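Local coordinates for ferric-siderophore receptor protein (Streptomyces coelicolor, PDB 2X4L), which probably binds ferric siderophores outside the cell as the solute-binding component of an iron-uptake transport system, at residues 197-202 / 230-234; 258-262 / 321-325. All blocks are in the same frame, centred on the assembly; numbering follows the deposited sequence.

Contact 1 (197-202 / 230-234)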
loop_
_atom_site.group_PDB
_atom_site.type_symbol
_atom_site.label_atom_id
_atom_site.label_comp_id
_atom_site.label_asym_id
_atom_site.label_seq_id
_atom_site.Cartn_x
_atom_site.Cartn_y
_atom_site.Cartn_z
ATOM N N PRO A 197 -11.318 23.276 2.572
ATOM C CA PRO A 197 -12.064 22.320 3.403
ATOM C C PRO A 197 -13.283 21.854 2.593
ATOM O O PRO A 197 -13.843 20.782 2.917
ATOM C CB PRO A 197 -12.489 23.161 4.635
ATOM C CG PRO A 197 -12.518 24.521 4.139
ATOM C CD PRO A 197 -11.270 24.608 3.224
ATOM N N GLU A 198 -13.580 22.598 1.524
ATOM C CA GLU A 198 -14.802 22.263 0.712
ATOM C C GLU A 198 -14.529 21.189 -0.321
ATOM O O GLU A 198 -15.488 20.620 -0.892
ATOM C CB GLU A 198 -15.334 23.504 -0.001
ATOM C CG GLU A 198 -14.553 24.056 -1.176
ATOM C CD GLU A 198 -13.199 24.805 -0.802
ATOM O OE1 GLU A 198 -12.867 24.876 0.391
ATOM O OE2 GLU A 198 -12.496 25.292 -1.698
ATOM N N ILE A 199 -13.253 20.890 -0.563
ATOM C CA ILE A 199 -12.855 19.861 -1.555
ATOM C C ILE A 199 -13.084 18.441 -1.039
ATOM O O ILE A 199 -12.441 18.041 -0.053
ATOM C CB ILE A 199 -11.401 20.078 -2.075
ATOM C CG1 ILE A 199 -11.313 21.475 -2.724
ATOM C CG2 ILE A 199 -11.001 18.886 -2.978
ATOM C CD1 ILE A 199 -12.281 21.704 -3.978
ATOM N N ARG A 200 -13.995 17.710 -1.665
ATOM C CA ARG A 200 -14.428 16.351 -1.218
ATOM C C ARG A 200 -13.646 15.319 -2.021
ATOM O O ARG A 200 -13.658 15.359 -3.265
ATOM C CB ARG A 200 -15.901 16.142 -1.534
ATOM C CG ARG A 200 -16.731 17.110 -0.767
ATOM C CD ARG A 200 -18.127 17.371 -1.357
ATOM N NE ARG A 200 -18.053 18.053 -2.617
ATOM C CZ ARG A 200 -19.094 18.438 -3.363
ATOM N NH1 ARG A 200 -20.330 18.263 -2.969
ATOM N NH2 ARG A 200 -18.844 19.042 -4.496
ATOM N N VAL A 201 -12.908 14.467 -1.345
ATOM C CA VAL A 201 -12.105 13.403 -1.965
ATOM C C VAL A 201 -12.771 12.049 -1.896
ATOM O O VAL A 201 -13.204 11.670 -0.784
ATOM C CB VAL A 201 -10.753 13.338 -1.221
ATOM C CG1 VAL A 201 -9.878 12.246 -1.941
ATOM C CG2 VAL A 201 -10.073 14.743 -1.327
ATOM N N LEU A 202 -12.854 11.344 -3.036
ATOM C CA LEU A 202 -13.452 10.051 -3.102
ATOM C C LEU A 202 -12.380 9.065 -3.408
ATOM O O LEU A 202 -11.585 9.239 -4.373
ATOM C CB LEU A 202 -14.535 10.012 -4.151
ATOM C CG LEU A 202 -15.276 8.655 -4.137
ATOM C CD1 LEU A 202 -16.691 8.833 -4.560
ATOM C CD2 LEU A 202 -14.575 7.693 -5.063
ATOM N N VAL A 230 -8.146 16.010 5.632
ATOM C CA VAL A 230 -8.753 15.836 4.284
ATOM C C VAL A 230 -10.235 15.495 4.438
ATOM O O VAL A 230 -10.578 14.712 5.338
ATOM C CB VAL A 230 -8.032 14.791 3.477
ATOM C CG1 VAL A 230 -8.721 14.548 2.123
ATOM C CG2 VAL A 230 -6.631 15.282 3.165
ATOM N N ASN A 231 -11.059 16.109 3.596
ATOM C CA ASN A 231 -12.527 15.905 3.592
ATOM C C ASN A 231 -12.803 14.746 2.637
ATOM O O ASN A 231 -12.783 14.919 1.403
ATOM C CB ASN A 231 -13.151 17.216 3.090
ATOM C CG ASN A 231 -14.645 17.166 3.020
ATOM O OD1 ASN A 231 -15.240 16.112 3.235
ATOM N ND2 ASN A 231 -15.265 18.288 2.567
ATOM N N PHE A 232 -13.033 13.587 3.195
ATOM C CA PHE A 232 -13.408 12.412 2.376
ATOM C C PHE A 232 -14.868 12.179 2.290
ATOM O O PHE A 232 -15.632 12.357 3.291
ATOM C CB PHE A 232 -12.793 11.113 2.928
ATOM C CG PHE A 232 -11.324 10.984 2.583
ATOM C CD1 PHE A 232 -10.400 11.483 3.449
ATOM C CD2 PHE A 232 -10.909 10.426 1.376
ATOM C CE1 PHE A 232 -9.023 11.376 3.111
ATOM C CE2 PHE A 232 -9.553 10.316 1.027
ATOM C CZ PHE A 232 -8.632 10.841 1.900
ATOM N N VAL A 233 -15.278 11.696 1.112
ATOM C CA VAL A 233 -16.574 10.996 0.973
ATOM C C VAL A 233 -16.506 9.729 1.820
ATOM O O VAL A 233 -15.522 8.970 1.757
ATOM C CB VAL A 233 -16.804 10.575 -0.507
ATOM C CG1 VAL A 233 -18.054 9.669 -0.616
ATOM C CG2 VAL A 233 -16.990 11.809 -1.291
ATOM N N GLU A 234 -17.520 9.524 2.651
ATOM C CA GLU A 234 -17.534 8.396 3.547
ATOM C C GLU A 234 -18.851 7.681 3.350
ATOM O O GLU A 234 -19.910 8.075 3.928
ATOM C CB GLU A 234 -17.509 8.915 5.003
ATOM C CG GLU A 234 -16.221 9.582 5.466
ATOM C CD GLU A 234 -15.061 8.643 5.794
ATOM O OE1 GLU A 234 -15.163 7.462 5.477
ATOM O OE2 GLU A 234 -14.055 9.166 6.319
HETATM O O HOH W 1 -10.224 18.115 1.666
#
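Two backbone hydrogen bonds of a parallel bridge set the register of these segments: V201 N donates to N231 O (2.8 Å), and V233 N donates to V201 O (2.8 Å). V201 thus bridges to F232, and their side chains lie on the same face of the sheet. With V201 at chi1 t, its CG1 meets F232 CE2 at 3.6 Å while its CG2 packs on V230 CG1 at 3.7 Å. F232, an m rotamer with chi2 near 90°, brings the end of its side chain nearer to 197-202. The t rotamer of N231 extends the amide toward the turn before the strand, where ND2 donates to P197 O at 2.9 Å; a water fills the remaining gap, donating to I199 O and accepting from N231 N. R200 sends its guanidinium away from 230-234, to a salt bridge with D261. V233, also t, places CG2 4.2 Å from L202 CB on the face opposite V201. The contact lies in the mixed sheet of the C-terminal lobe: strand 200-206 takes the short strand 231-232 along one edge and strand 262-266 along the other, while helix 220-227 packs on F232 through L222 and F225.

Contact 2 (258-262 / 321-325)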
loop_
_atom_site.group_PDB
_atom_site.type_symbol
_atom_site.label_atom_id
_atom_site.label_comp_id
_atom_site.label_asym_id
_atom_site.label_seq_id
_atom_site.Cartn_x
_atom_site.Cartn_y
_atom_site.Cartn_z
ATOM N N TYR A 258 -22.061 9.665 -5.080
ATOM C CA TYR A 258 -21.517 10.671 -4.184
ATOM C C TYR A 258 -20.865 11.801 -4.989
ATOM O O TYR A 258 -19.979 11.582 -5.813
ATOM C CB TYR A 258 -20.402 10.077 -3.268
ATOM C CG TYR A 258 -20.903 8.905 -2.494
ATOM C CD1 TYR A 258 -21.738 9.086 -1.433
ATOM C CD2 TYR A 258 -20.500 7.648 -2.827
ATOM C CE1 TYR A 258 -22.214 8.003 -0.701
ATOM C CE2 TYR A 258 -20.942 6.565 -2.139
ATOM C CZ TYR A 258 -21.843 6.766 -1.057
ATOM O OH TYR A 258 -22.303 5.693 -0.294
ATOM N N PRO A 259 -21.219 13.029 -4.676
ATOM C CA PRO A 259 -20.535 14.144 -5.370
ATOM C C PRO A 259 -19.060 14.186 -4.841
ATOM O O PRO A 259 -18.828 14.108 -3.620
ATOM C CB PRO A 259 -21.327 15.336 -4.892
ATOM C CG PRO A 259 -22.738 14.718 -4.699
ATOM C CD PRO A 259 -22.452 13.476 -3.989
ATOM N N ALA A 260 -18.116 14.281 -5.774
ATOM C CA ALA A 260 -16.719 14.317 -5.409
ATOM C C ALA A 260 -16.007 15.356 -6.266
ATOM O O ALA A 260 -16.392 15.598 -7.436
ATOM C CB ALA A 260 -16.109 12.951 -5.608
ATOM N N ASP A 261 -15.006 16.029 -5.698
ATOM C CA ASP A 261 -14.222 16.993 -6.386
ATOM C C ASP A 261 -12.877 16.416 -6.870
ATOM O O ASP A 261 -12.372 16.753 -7.945
ATOM C CB ASP A 261 -13.978 18.206 -5.493
ATOM C CG ASP A 261 -15.258 18.760 -5.000
ATOM O OD1 ASP A 261 -16.160 19.026 -5.827
ATOM O OD2 ASP A 261 -15.570 18.768 -3.789
ATOM N N VAL A 262 -12.282 15.536 -6.048
ATOM C CA VAL A 262 -11.021 14.864 -6.409
ATOM C C VAL A 262 -11.300 13.374 -6.207
ATOM O O VAL A 262 -11.875 12.971 -5.155
ATOM C CB VAL A 262 -9.864 15.276 -5.464
ATOM C CG1 VAL A 262 -8.656 14.416 -5.727
ATOM C CG2 VAL A 262 -9.573 16.745 -5.681
ATOM N N ALA A 321 -7.603 21.924 -6.903
ATOM C CA ALA A 321 -8.931 21.462 -7.298
ATOM C C ALA A 321 -9.963 22.598 -7.295
ATOM O O ALA A 321 -9.976 23.471 -6.420
ATOM C CB ALA A 321 -9.371 20.401 -6.293
ATOM N N LYS A 322 -10.900 22.511 -8.235
ATOM C CA LYS A 322 -12.120 23.275 -8.233
ATOM C C LYS A 322 -13.225 22.442 -7.631
ATOM O O LYS A 322 -13.216 21.240 -7.822
ATOM C CB LYS A 322 -12.475 23.607 -9.698
ATOM C CG LYS A 322 -11.540 24.615 -10.332
ATOM C CD LYS A 322 -11.721 24.587 -11.887
ATOM C CE LYS A 322 -10.406 24.913 -12.612
ATOM N NZ LYS A 322 -9.866 26.244 -12.169
ATOM N N LYS A 323 -14.177 23.060 -6.898
ATOM C CA LYS A 323 -15.291 22.314 -6.389
ATOM C C LYS A 323 -16.206 22.108 -7.600
ATOM O O LYS A 323 -16.699 23.079 -8.230
ATOM C CB LYS A 323 -15.991 23.013 -5.186
ATOM C CG LYS A 323 -17.182 22.242 -4.650
ATOM C CD LYS A 323 -17.814 22.969 -3.453
ATOM C CE LYS A 323 -18.841 22.082 -2.782
ATOM N NZ LYS A 323 -19.817 22.855 -1.944
ATOM N N VAL A 324 -16.440 20.853 -7.948
ATOM C CA VAL A 324 -17.215 20.529 -9.179
ATOM C C VAL A 324 -18.329 19.497 -9.006
ATOM O O VAL A 324 -19.206 19.382 -9.878
ATOM C CB VAL A 324 -16.288 20.067 -10.340
ATOM C CG1 VAL A 324 -15.362 21.236 -10.749
ATOM C CG2 VAL A 324 -15.458 18.798 -9.941
ATOM N N GLY A 325 -18.263 18.682 -7.940
ATOM C CA GLY A 325 -19.146 17.537 -7.780
ATOM C C GLY A 325 -20.587 17.911 -7.526
ATOM O O GLY A 325 -20.886 18.945 -6.947
ATOM O OXT GLY A 325 -21.429 17.091 -7.921
#
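Leaving helix 304-320, the chain reaches A321, whose CB points toward the loop 258-262 and touches V262 CG2 at 3.7 Å, an apolar contact at the start of strand 262-266. The CA-to-CB bond of K322 points away, but its carbonyl O passes 3.9 Å from D261 CB. K323 brings CA to 3.4 Å and CG to 3.6 Å from D261 OD1, and its extended side chain packs on R200. The next two residues make the polar part of the contact: V324 N and G325 N donate to D261 OD1, at 2.8 and 3.0 Å, so one carboxylate oxygen gathers consecutive amides of the chain end. G325 lies close over the backbone, its CA 3.4 Å from A260 O and its terminal OXT 3.5 Å from P259 CB; a side chain here would collide with A260 N. D261 OD2 is left to the salt bridge with R200, which also bonds G325 O. The C-terminal tail runs roughly antiparallel to the loop that leads into strand 262-266, beside R200 of strand 200-206.

Overall arrangement
From the N terminus, the chain crosses the first lobe and then helix 173-195 before reaching 197-202. Contact 1 closes the excursion through strand 210-214 and helix 220-227, bringing 230-234 back beside strand 200-206. Contact 2 opens only afterwards, at 258-262, and closes with the last residues, after helix 304-320; the two loops are thus in series, neither nested nor crossed. Their centres are nonetheless about 8 Å apart, because strand 200-206 pairs with both 231-232 and 262-266. The R200–D261 salt bridge and the probable hydrogen bond from L202 N to V262 O (2.8 Å) join the contacts; both charged residues also bind the chain end, tying it to the mixed sheet of the second lobe.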